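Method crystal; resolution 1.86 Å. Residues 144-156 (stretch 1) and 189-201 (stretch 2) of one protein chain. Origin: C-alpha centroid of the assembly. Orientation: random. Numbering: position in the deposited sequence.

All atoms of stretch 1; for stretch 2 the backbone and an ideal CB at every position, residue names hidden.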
# COMPACT_ATOMS: atom_id res chain seq x y z
N ILE A 144 -2.53 -8.41 -1.89
CA ILE A 144 -1.37 -7.66 -1.44
C ILE A 144 -0.84 -8.38 -0.21
O ILE A 144 -1.50 -8.43 0.83
CB ILE A 144 -1.73 -6.20 -1.13
CG1 ILE A 144 -2.19 -5.51 -2.42
CG2 ILE A 144 -0.52 -5.48 -0.49
CD1 ILE A 144 -2.72 -4.09 -2.23
N ILE A 145 0.37 -8.93 -0.32
CA ILE A 145 0.91 -9.82 0.70
C ILE A 145 1.68 -9.02 1.75
O ILE A 145 2.78 -8.52 1.49
CB ILE A 145 1.81 -10.90 0.08
CG1 ILE A 145 0.99 -11.78 -0.88
CG2 ILE A 145 2.45 -11.74 1.20
CD1 ILE A 145 -0.10 -12.61 -0.22
N GLU A 146 1.09 -8.91 2.95
CA GLU A 146 1.63 -8.36 4.20
C GLU A 146 2.45 -7.09 4.00
O GLU A 146 3.69 -7.11 4.09
CB GLU A 146 2.46 -9.43 4.93
CG GLU A 146 1.63 -10.62 5.46
CD GLU A 146 0.68 -10.24 6.59
OE1 GLU A 146 0.86 -9.16 7.20
OE2 GLU A 146 -0.24 -11.05 6.86
N PRO A 147 1.78 -5.96 3.77
CA PRO A 147 2.49 -4.68 3.74
C PRO A 147 3.23 -4.42 5.04
O PRO A 147 2.87 -4.93 6.11
CB PRO A 147 1.36 -3.65 3.54
CG PRO A 147 0.19 -4.40 3.09
CD PRO A 147 0.33 -5.82 3.55
N ASP A 148 4.30 -3.65 4.93
CA ASP A 148 5.07 -3.17 6.07
C ASP A 148 5.72 -4.32 6.83
O ASP A 148 5.84 -4.28 8.06
CB ASP A 148 4.19 -2.33 7.00
CG ASP A 148 5.00 -1.46 7.92
OD1 ASP A 148 6.14 -1.08 7.57
OD2 ASP A 148 4.48 -1.16 9.02
N SER A 149 6.14 -5.37 6.14
CA SER A 149 6.74 -6.51 6.83
C SER A 149 8.19 -6.61 6.40
O SER A 149 9.07 -5.99 7.04
CB SER A 149 5.95 -7.79 6.56
OG SER A 149 5.97 -8.14 5.19
N LEU A 150 8.50 -7.37 5.34
CA LEU A 150 9.88 -7.71 4.99
C LEU A 150 10.83 -6.52 4.85
O LEU A 150 11.97 -6.63 5.34
CB LEU A 150 9.88 -8.53 3.69
CG LEU A 150 9.25 -9.92 3.78
CD1 LEU A 150 9.48 -10.72 2.50
CD2 LEU A 150 9.83 -10.66 4.97
N PRO A 151 10.47 -5.40 4.21
CA PRO A 151 11.45 -4.30 4.07
C PRO A 151 12.07 -3.85 5.39
O PRO A 151 13.24 -3.44 5.40
CB PRO A 151 10.62 -3.17 3.43
CG PRO A 151 9.51 -3.87 2.73
CD PRO A 151 9.18 -5.04 3.60
N ASN A 152 11.34 -3.94 6.50
CA ASN A 152 11.90 -3.53 7.78
C ASN A 152 13.07 -4.40 8.19
O ASN A 152 13.95 -3.95 8.93
CB ASN A 152 10.83 -3.55 8.86
CG ASN A 152 9.70 -2.60 8.57
OD1 ASN A 152 9.90 -1.39 8.48
ND2 ASN A 152 8.48 -3.15 8.43
N LEU A 153 13.09 -5.66 7.74
CA LEU A 153 14.23 -6.52 8.07
C LEU A 153 15.51 -6.04 7.41
O LEU A 153 16.61 -6.37 7.89
CB LEU A 153 13.95 -7.96 7.66
CG LEU A 153 12.65 -8.60 8.13
CD1 LEU A 153 12.69 -10.07 7.81
CD2 LEU A 153 12.46 -8.39 9.64
N VAL A 154 15.42 -5.26 6.35
CA VAL A 154 16.59 -4.75 5.65
C VAL A 154 16.98 -3.36 6.15
O VAL A 154 18.16 -3.09 6.36
CB VAL A 154 16.34 -4.75 4.13
CG1 VAL A 154 17.54 -4.15 3.40
CG2 VAL A 154 16.07 -6.17 3.65
N THR A 155 16.01 -2.47 6.35
CA THR A 155 16.32 -1.07 6.61
C THR A 155 16.25 -0.69 8.08
O THR A 155 16.85 0.32 8.47
CB THR A 155 15.38 -0.15 5.83
OG1 THR A 155 14.03 -0.44 6.20
CG2 THR A 155 15.54 -0.37 4.32
N ASN A 156 15.54 -1.46 8.90
CA ASN A 156 15.23 -1.04 10.26
C ASN A 156 15.68 -2.07 11.29
O ASN A 156 15.05 -2.22 12.34
CB ASN A 156 13.74 -0.76 10.40
CG ASN A 156 13.32 0.49 9.69
OD1 ASN A 156 14.06 1.49 9.69
ND2 ASN A 156 12.15 0.46 9.07
N UNK A 189 -4.03 -14.65 -7.04
CA UNK A 189 -2.81 -14.02 -7.53
C UNK A 189 -2.17 -13.27 -6.37
O UNK A 189 -2.86 -12.55 -5.64
CB UNK A 189 -3.10 -13.08 -8.71
N UNK A 190 -0.86 -13.44 -6.19
CA UNK A 190 -0.16 -12.92 -5.02
C UNK A 190 0.89 -11.91 -5.45
O UNK A 190 1.80 -12.26 -6.20
CB UNK A 190 0.48 -14.05 -4.22
N UNK A 191 0.80 -10.69 -4.91
CA UNK A 191 1.79 -9.65 -5.15
C UNK A 191 2.47 -9.28 -3.83
O UNK A 191 1.80 -8.84 -2.88
CB UNK A 191 1.14 -8.42 -5.79
N UNK A 192 3.79 -9.45 -3.78
CA UNK A 192 4.58 -9.17 -2.59
C UNK A 192 4.72 -7.66 -2.38
O UNK A 192 5.21 -6.95 -3.26
CB UNK A 192 5.96 -9.82 -2.70
N UNK A 193 4.32 -7.17 -1.20
CA UNK A 193 4.55 -5.78 -0.86
C UNK A 193 6.04 -5.53 -0.72
O UNK A 193 6.75 -6.30 -0.07
CB UNK A 193 3.81 -5.40 0.43
N UNK A 194 6.53 -4.44 -1.30
CA UNK A 194 7.97 -4.18 -1.20
C UNK A 194 8.22 -2.69 -0.98
O UNK A 194 9.11 -2.08 -1.59
CB UNK A 194 8.70 -4.66 -2.46
N UNK A 195 7.43 -2.09 -0.07
CA UNK A 195 7.69 -0.74 0.40
C UNK A 195 7.51 0.30 -0.70
O UNK A 195 6.77 0.10 -1.66
CB UNK A 195 9.11 -0.65 0.97
N UNK A 196 8.21 1.43 -0.55
CA UNK A 196 7.95 2.57 -1.44
C UNK A 196 9.08 3.59 -1.55
O UNK A 196 9.14 4.34 -2.53
CB UNK A 196 6.69 3.30 -0.96
N UNK A 197 9.92 3.69 -0.52
CA UNK A 197 10.81 4.84 -0.41
C UNK A 197 11.97 4.79 -1.40
O UNK A 197 12.52 5.83 -1.77
CB UNK A 197 11.36 4.93 1.02
N UNK A 198 12.36 3.59 -1.81
CA UNK A 198 13.60 3.41 -2.52
C UNK A 198 14.79 3.07 -1.65
O UNK A 198 15.85 2.75 -2.19
CB UNK A 198 13.91 4.68 -3.32
N UNK A 199 14.66 3.15 -0.31
CA UNK A 199 15.80 2.86 0.54
C UNK A 199 16.18 1.38 0.49
O UNK A 199 17.35 1.04 0.77
CB UNK A 199 15.50 3.28 1.98
N UNK A 200 15.24 0.51 0.14
CA UNK A 200 15.55 -0.91 -0.07
C UNK A 200 16.57 -1.11 -1.19
O UNK A 200 17.30 -2.11 -1.18
CB UNK A 200 14.27 -1.69 -0.39
N UNK A 201 16.60 -0.21 -2.17
CA UNK A 201 17.49 -0.34 -3.31
C UNK A 201 18.82 0.41 -3.13
O UNK A 201 19.68 0.37 -4.02
CB UNK A 201 16.78 0.17 -4.57

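Position 189 lies in a strand already under way, with nothing of stretch 1 within 5.5 Å of its ideal CB; it is Tyr 189. At 190 the CB points sideways, 4.1 Å from Ile 145 CG1. An apolar or a medium polar residue could lie along that isoleucine, and Asn 190 does, its OD1 3.8 Å from Ile 145 CD1.

Position 191 pairs in parallel with Ile 144, its CB on the same sheet face. The backbone does the work here: Ile 145 N donates to the carbonyl O of 191 at 2.9 Å. Many strand-formers would suit; Tyr 191 is found, its ring leading away from stretch 1.

Position 192 pairs with Ile 145 and shares its face. The CB stands 5.1 Å from Ile 145 CB, and Leu 150 lies farther along, so a long, flexible apolar chain could bridge the gap. Met 192 does so with all three chi angles m: SD lies 3.9 Å from Ile 145 CG2 and CE 3.9 Å from Leu 150 CD1.

At 193 the CB points toward stretch 1, 3.5 Å from Ile 145 O and 3.6 Å from Pro 147 CA, which leaves little room for bulk. Beyond lie the free amides of Asp 148 and Ser 149, inviting a short acceptor. Asp 193, chi1 t, reaches them through water: OD2 accepts from water 3 at 2.5 Å and lies 2.9 Å from water 2, within hydrogen-bonding reach; waters 3 and 2 accept from Asp 148 N and Ser 149 N respectively, each at 3.0 Å. Its own N makes a weak 3.4 Å bond to Ile 145 O.

At 194 the CB points away; it is Ile 194. Position 195 has phi 66° and psi -154°, which favours glycine, and an ideal CB would lie 3.7 Å from Pro 151 CG. Gly 195 gives its N to Asp 193 OD2 at 3.2 Å.

Positions 196 and 197 are out of reach: His 196 and Ser 197, whose OG accepts from the N of 199. At 198 a CB would jam against the preceding carbonyl O, hence Gly 198.

At 199 the CB is 4.3 Å from Thr 155 CG2, tolerating many residues; Trp 199 touches there, then its ring leads away. At 200 the CB points sideways, but the helix offers Pro 151, Val 154 and Thr 155, suiting a branched apolar chain. Leu 200 puts CD1 3.7 Å from Pro 151 CB and CD2 3.6 Å from Val 154 CB. Position 201, out of reach, is Ala 201.

Stretch 2, residues 189-201: YNYMDIGHSGWLA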
# COMPACT_ATOMS: atom_id res chain seq x y z
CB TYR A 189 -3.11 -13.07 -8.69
CG TYR A 189 -3.73 -13.81 -9.88
CD1 TYR A 189 -5.06 -14.21 -9.85
CD2 TYR A 189 -2.97 -14.12 -10.99
CE1 TYR A 189 -5.61 -14.92 -10.89
CE2 TYR A 189 -3.53 -14.83 -12.06
CZ TYR A 189 -4.85 -15.21 -12.00
OH TYR A 189 -5.41 -15.90 -13.05
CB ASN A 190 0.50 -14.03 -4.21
CG ASN A 190 -0.50 -15.01 -3.64
OD1 ASN A 190 -1.54 -14.61 -3.10
ND2 ASN A 190 -0.20 -16.30 -3.76
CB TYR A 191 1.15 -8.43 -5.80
CG TYR A 191 0.75 -8.70 -7.25
CD1 TYR A 191 -0.45 -9.33 -7.55
CD2 TYR A 191 1.59 -8.32 -8.31
CE1 TYR A 191 -0.82 -9.58 -8.85
CE2 TYR A 191 1.22 -8.56 -9.62
CZ TYR A 191 0.01 -9.19 -9.88
OH TYR A 191 -0.38 -9.43 -11.18
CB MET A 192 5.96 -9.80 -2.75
CG MET A 192 5.98 -11.31 -2.81
SD MET A 192 5.45 -12.04 -1.27
CE MET A 192 6.73 -11.47 -0.16
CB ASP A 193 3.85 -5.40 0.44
CG ASP A 193 4.03 -3.93 0.78
OD1 ASP A 193 3.21 -3.12 0.31
OD2 ASP A 193 5.01 -3.59 1.49
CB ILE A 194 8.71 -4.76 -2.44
CG1 ILE A 194 10.23 -4.83 -2.22
CG2 ILE A 194 8.34 -4.05 -3.75
CD1 ILE A 194 10.91 -5.76 -3.22
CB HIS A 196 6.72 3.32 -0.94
CG HIS A 196 7.00 4.15 0.27
ND1 HIS A 196 7.33 5.48 0.20
CD2 HIS A 196 7.06 3.81 1.58
CE1 HIS A 196 7.55 5.95 1.41
NE2 HIS A 196 7.40 4.96 2.27
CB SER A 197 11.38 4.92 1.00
OG SER A 197 12.26 3.82 1.20
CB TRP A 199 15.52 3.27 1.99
CG TRP A 199 15.55 4.77 2.22
CD1 TRP A 199 14.52 5.54 2.67
CD2 TRP A 199 16.67 5.65 2.05
NE1 TRP A 199 14.92 6.85 2.77
CE2 TRP A 199 16.24 6.94 2.40
CE3 TRP A 199 18.00 5.47 1.63
CZ2 TRP A 199 17.09 8.06 2.34
CZ3 TRP A 199 18.85 6.59 1.56
CH2 TRP A 199 18.38 7.86 1.92
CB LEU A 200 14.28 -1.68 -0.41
CG LEU A 200 13.45 -2.21 0.73
CD1 LEU A 200 12.36 -3.12 0.14
CD2 LEU A 200 14.37 -2.96 1.67
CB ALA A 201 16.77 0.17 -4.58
O HOH W 1 5.81 -8.29 1.77
O HOH W 2 6.26 -5.63 3.17
O HOH W 3 4.83 -1.54 2.89
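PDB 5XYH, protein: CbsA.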